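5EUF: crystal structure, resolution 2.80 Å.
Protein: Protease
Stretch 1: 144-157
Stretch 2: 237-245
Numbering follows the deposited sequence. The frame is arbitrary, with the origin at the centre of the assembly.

Stretch 1 144-157: GMLYFRFFNTAYVY
Stretch 2 (237-245) ARTAVVHKD

Helix 144-154, which begins earlier in the chain, lies over strand 238-243 with axes 8.4 Å apart at closest approach and N-to-C directions 147° apart, roughly antiparallel. Register is set where Thr153 CA and Arg238 CA stand 6.7 Å apart. Arg238 to Val242 keep extended angles (phi -105° to -159°, psi 108° to 160°), so Arg238, Ala240, Val242 and, just beyond, Lys244 point toward the helix, while Thr239 and Val241 point away. The helix answers with Met145, Arg149 and Thr153, four residues apart.

Selenomethionine Met145 (t, p, t) lays CG 4.2 Å from CG1 of Val242 (t), an apolar contact. Arg149 curls through m, m, m (chi4 103°), bringing NE 3.7 Å from Val242 CG2 and NH2 4.1 Å from Ala240 CB, yet letting NH1 make a weak hydrogen bond to Asn152 OD1 (3.4 Å). Thr153 (m) donates OG1 to Arg149 O at 2.8 Å, satisfying its hydroxyl within the helix; that OG1 sits 3.6 Å from Ala240 CB, and its CG2 3.8 Å from Arg238 CB.

Arg238 (m, t, t, chi4 176°) is straight, which carries its guanidinium past the helix end, with CD 3.4 Å from Thr153 O. Arg238 NH1 reaches 2.7 Å from Ala154 O, at an angle too poor for a hydrogen bond, and 3.4 Å from CG2 of Val156 (t). Tyr155 leaves helical geometry (phi/psi -114°/142°). No hydrogen bond crosses; packing buries 428 Å².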

# COMPACT_ATOMS: atom_id res chain seq x y z
N GLY B 144 -9.52 -11.88 -12.56
CA GLY B 144 -8.42 -11.88 -11.61
C GLY B 144 -7.79 -10.51 -11.44
O GLY B 144 -7.60 -10.04 -10.31
N MSE B 145 -7.48 -9.86 -12.56
CA MSE B 145 -6.91 -8.52 -12.54
C MSE B 145 -7.89 -7.52 -11.93
O MSE B 145 -7.50 -6.65 -11.16
CB MSE B 145 -6.53 -8.07 -13.95
CG MSE B 145 -5.80 -6.74 -14.02
SE MSE B 145 -4.02 -6.83 -13.22
CE MSE B 145 -3.37 -5.06 -13.71
N LEU B 146 -9.16 -7.66 -12.30
CA LEU B 146 -10.22 -6.80 -11.78
C LEU B 146 -10.34 -6.95 -10.27
O LEU B 146 -10.52 -5.96 -9.55
CB LEU B 146 -11.56 -7.14 -12.45
CG LEU B 146 -12.78 -6.35 -11.99
CD1 LEU B 146 -12.61 -4.88 -12.32
CD2 LEU B 146 -14.04 -6.90 -12.62
N TYR B 147 -10.25 -8.19 -9.80
CA TYR B 147 -10.32 -8.51 -8.38
C TYR B 147 -9.17 -7.85 -7.61
O TYR B 147 -9.37 -7.26 -6.55
CB TYR B 147 -10.30 -10.03 -8.19
CG TYR B 147 -10.70 -10.54 -6.83
CD1 TYR B 147 -12.03 -10.49 -6.42
CD2 TYR B 147 -9.77 -11.10 -5.97
CE1 TYR B 147 -12.40 -10.97 -5.17
CE2 TYR B 147 -10.13 -11.59 -4.73
CZ TYR B 147 -11.45 -11.52 -4.33
OH TYR B 147 -11.82 -12.00 -3.10
N PHE B 148 -7.97 -7.96 -8.17
CA PHE B 148 -6.77 -7.42 -7.54
C PHE B 148 -6.76 -5.89 -7.55
O PHE B 148 -6.57 -5.26 -6.51
CB PHE B 148 -5.52 -7.95 -8.24
CG PHE B 148 -4.25 -7.75 -7.46
CD1 PHE B 148 -3.89 -8.63 -6.46
CD2 PHE B 148 -3.42 -6.68 -7.74
CE1 PHE B 148 -2.72 -8.45 -5.75
CE2 PHE B 148 -2.25 -6.49 -7.03
CZ PHE B 148 -1.89 -7.38 -6.04
N ARG B 149 -6.98 -5.31 -8.73
CA ARG B 149 -6.96 -3.86 -8.88
C ARG B 149 -8.07 -3.18 -8.07
O ARG B 149 -7.95 -2.00 -7.72
CB ARG B 149 -7.08 -3.47 -10.36
CG ARG B 149 -5.89 -3.86 -11.22
CD ARG B 149 -4.63 -3.06 -10.87
NE ARG B 149 -4.78 -1.64 -11.16
CZ ARG B 149 -5.00 -0.70 -10.24
NH1 ARG B 149 -5.11 -1.04 -8.96
NH2 ARG B 149 -5.12 0.57 -10.60
N PHE B 150 -9.14 -3.91 -7.78
CA PHE B 150 -10.21 -3.34 -6.97
C PHE B 150 -9.74 -3.09 -5.55
O PHE B 150 -9.89 -1.99 -5.02
CB PHE B 150 -11.44 -4.26 -6.95
CG PHE B 150 -12.52 -3.79 -6.00
CD1 PHE B 150 -13.45 -2.85 -6.40
CD2 PHE B 150 -12.60 -4.29 -4.71
CE1 PHE B 150 -14.44 -2.41 -5.53
CE2 PHE B 150 -13.58 -3.86 -3.83
CZ PHE B 150 -14.50 -2.92 -4.24
N PHE B 151 -9.16 -4.12 -4.93
CA PHE B 151 -8.73 -4.01 -3.54
C PHE B 151 -7.58 -3.01 -3.39
O PHE B 151 -7.41 -2.41 -2.34
CB PHE B 151 -8.33 -5.38 -3.00
CG PHE B 151 -9.51 -6.23 -2.61
CD1 PHE B 151 -10.12 -6.07 -1.37
CD2 PHE B 151 -10.02 -7.19 -3.48
CE1 PHE B 151 -11.21 -6.85 -1.01
CE2 PHE B 151 -11.11 -7.97 -3.12
CZ PHE B 151 -11.70 -7.80 -1.89
N ASN B 152 -6.79 -2.84 -4.45
CA ASN B 152 -5.78 -1.79 -4.48
C ASN B 152 -6.41 -0.41 -4.34
O ASN B 152 -5.83 0.49 -3.73
CB ASN B 152 -4.97 -1.84 -5.78
CG ASN B 152 -4.12 -3.09 -5.89
OD1 ASN B 152 -3.75 -3.50 -6.99
ND2 ASN B 152 -3.81 -3.70 -4.76
N THR B 153 -7.60 -0.26 -4.91
CA THR B 153 -8.29 1.02 -4.93
C THR B 153 -9.12 1.24 -3.66
O THR B 153 -9.06 2.30 -3.04
CB THR B 153 -9.22 1.14 -6.16
OG1 THR B 153 -8.50 0.75 -7.33
CG2 THR B 153 -9.72 2.57 -6.32
N ALA B 154 -9.90 0.23 -3.29
CA ALA B 154 -10.83 0.32 -2.17
C ALA B 154 -10.10 0.50 -0.84
O ALA B 154 -10.57 1.24 0.03
CB ALA B 154 -11.72 -0.91 -2.12
N TYR B 155 -8.97 -0.18 -0.69
CA TYR B 155 -8.16 -0.07 0.52
C TYR B 155 -6.81 0.57 0.20
O TYR B 155 -6.21 0.30 -0.84
CB TYR B 155 -7.94 -1.45 1.15
CG TYR B 155 -9.20 -2.13 1.66
CD1 TYR B 155 -9.68 -1.89 2.94
CD2 TYR B 155 -9.89 -3.03 0.86
CE1 TYR B 155 -10.82 -2.51 3.41
CE2 TYR B 155 -11.04 -3.66 1.32
CZ TYR B 155 -11.49 -3.40 2.60
OH TYR B 155 -12.63 -4.03 3.06
N VAL B 156 -6.34 1.41 1.11
CA VAL B 156 -5.11 2.16 0.88
C VAL B 156 -4.03 1.77 1.88
O VAL B 156 -2.84 1.74 1.56
CB VAL B 156 -5.38 3.68 0.98
CG1 VAL B 156 -4.10 4.47 0.79
CG2 VAL B 156 -6.42 4.09 -0.05
N TYR B 157 -4.45 1.45 3.10
CA TYR B 157 -3.52 1.27 4.20
C TYR B 157 -3.59 -0.14 4.77
O TYR B 157 -2.56 -0.79 4.96
CB TYR B 157 -3.82 2.31 5.28
CG TYR B 157 -2.87 2.27 6.46
CD1 TYR B 157 -1.51 2.12 6.27
CD2 TYR B 157 -3.35 2.40 7.75
CE1 TYR B 157 -0.64 2.09 7.35
CE2 TYR B 157 -2.50 2.39 8.83
CZ TYR B 157 -1.14 2.23 8.62
OH TYR B 157 -0.29 2.20 9.70
N ALA B 237 -15.82 8.76 -3.03
CA ALA B 237 -15.72 7.76 -4.09
C ALA B 237 -14.29 7.58 -4.60
O ALA B 237 -13.53 8.53 -4.70
CB ALA B 237 -16.63 8.14 -5.24
N ARG B 238 -13.94 6.34 -4.92
CA ARG B 238 -12.64 6.02 -5.50
C ARG B 238 -12.81 5.24 -6.79
O ARG B 238 -13.54 4.25 -6.83
CB ARG B 238 -11.78 5.22 -4.51
CG ARG B 238 -11.58 5.92 -3.17
CD ARG B 238 -10.85 5.04 -2.17
NE ARG B 238 -10.79 5.67 -0.85
CZ ARG B 238 -10.28 5.09 0.24
NH1 ARG B 238 -9.80 3.86 0.18
NH2 ARG B 238 -10.27 5.75 1.39
N THR B 239 -12.17 5.69 -7.86
CA THR B 239 -12.25 4.99 -9.14
C THR B 239 -10.88 4.70 -9.74
O THR B 239 -9.87 5.33 -9.40
CB THR B 239 -13.06 5.78 -10.19
OG1 THR B 239 -12.30 6.91 -10.64
CG2 THR B 239 -14.39 6.25 -9.62
N ALA B 240 -10.85 3.74 -10.66
CA ALA B 240 -9.65 3.35 -11.37
C ALA B 240 -10.03 2.63 -12.65
O ALA B 240 -10.89 1.75 -12.65
CB ALA B 240 -8.78 2.47 -10.49
N VAL B 241 -9.39 3.01 -13.76
CA VAL B 241 -9.62 2.33 -15.02
C VAL B 241 -8.43 1.44 -15.35
O VAL B 241 -7.28 1.87 -15.24
CB VAL B 241 -9.85 3.33 -16.17
CG1 VAL B 241 -9.88 2.61 -17.51
CG2 VAL B 241 -11.14 4.10 -15.94
N VAL B 242 -8.70 0.20 -15.72
CA VAL B 242 -7.63 -0.73 -16.08
C VAL B 242 -7.72 -1.17 -17.54
O VAL B 242 -8.61 -1.93 -17.91
CB VAL B 242 -7.64 -1.97 -15.17
CG1 VAL B 242 -6.58 -2.96 -15.62
CG2 VAL B 242 -7.43 -1.56 -13.72
N HIS B 243 -6.80 -0.66 -18.35
CA HIS B 243 -6.70 -1.09 -19.74
C HIS B 243 -5.78 -2.30 -19.85
O HIS B 243 -4.60 -2.23 -19.48
CB HIS B 243 -6.19 0.05 -20.63
CG HIS B 243 -7.23 1.09 -20.93
ND1 HIS B 243 -8.16 0.95 -21.94
CD2 HIS B 243 -7.47 2.29 -20.35
CE1 HIS B 243 -8.93 2.01 -21.97
NE2 HIS B 243 -8.54 2.84 -21.02
N LYS B 244 -6.31 -3.41 -20.35
CA LYS B 244 -5.53 -4.62 -20.52
C LYS B 244 -5.64 -5.13 -21.95
O LYS B 244 -6.69 -5.03 -22.57
CB LYS B 244 -5.98 -5.70 -19.54
CG LYS B 244 -4.88 -6.68 -19.15
CD LYS B 244 -3.73 -5.95 -18.47
CE LYS B 244 -2.55 -6.88 -18.22
NZ LYS B 244 -1.41 -6.16 -17.59
N ASP B 245 -4.54 -5.66 -22.48
CA ASP B 245 -4.51 -6.12 -23.87
C ASP B 245 -5.27 -7.43 -24.05
O ASP B 245 -6.00 -7.60 -25.02
CB ASP B 245 -3.06 -6.29 -24.34
CG ASP B 245 -2.34 -4.97 -24.51
OD1 ASP B 245 -2.64 -4.03 -23.74
OD2 ASP B 245 -1.48 -4.87 -25.40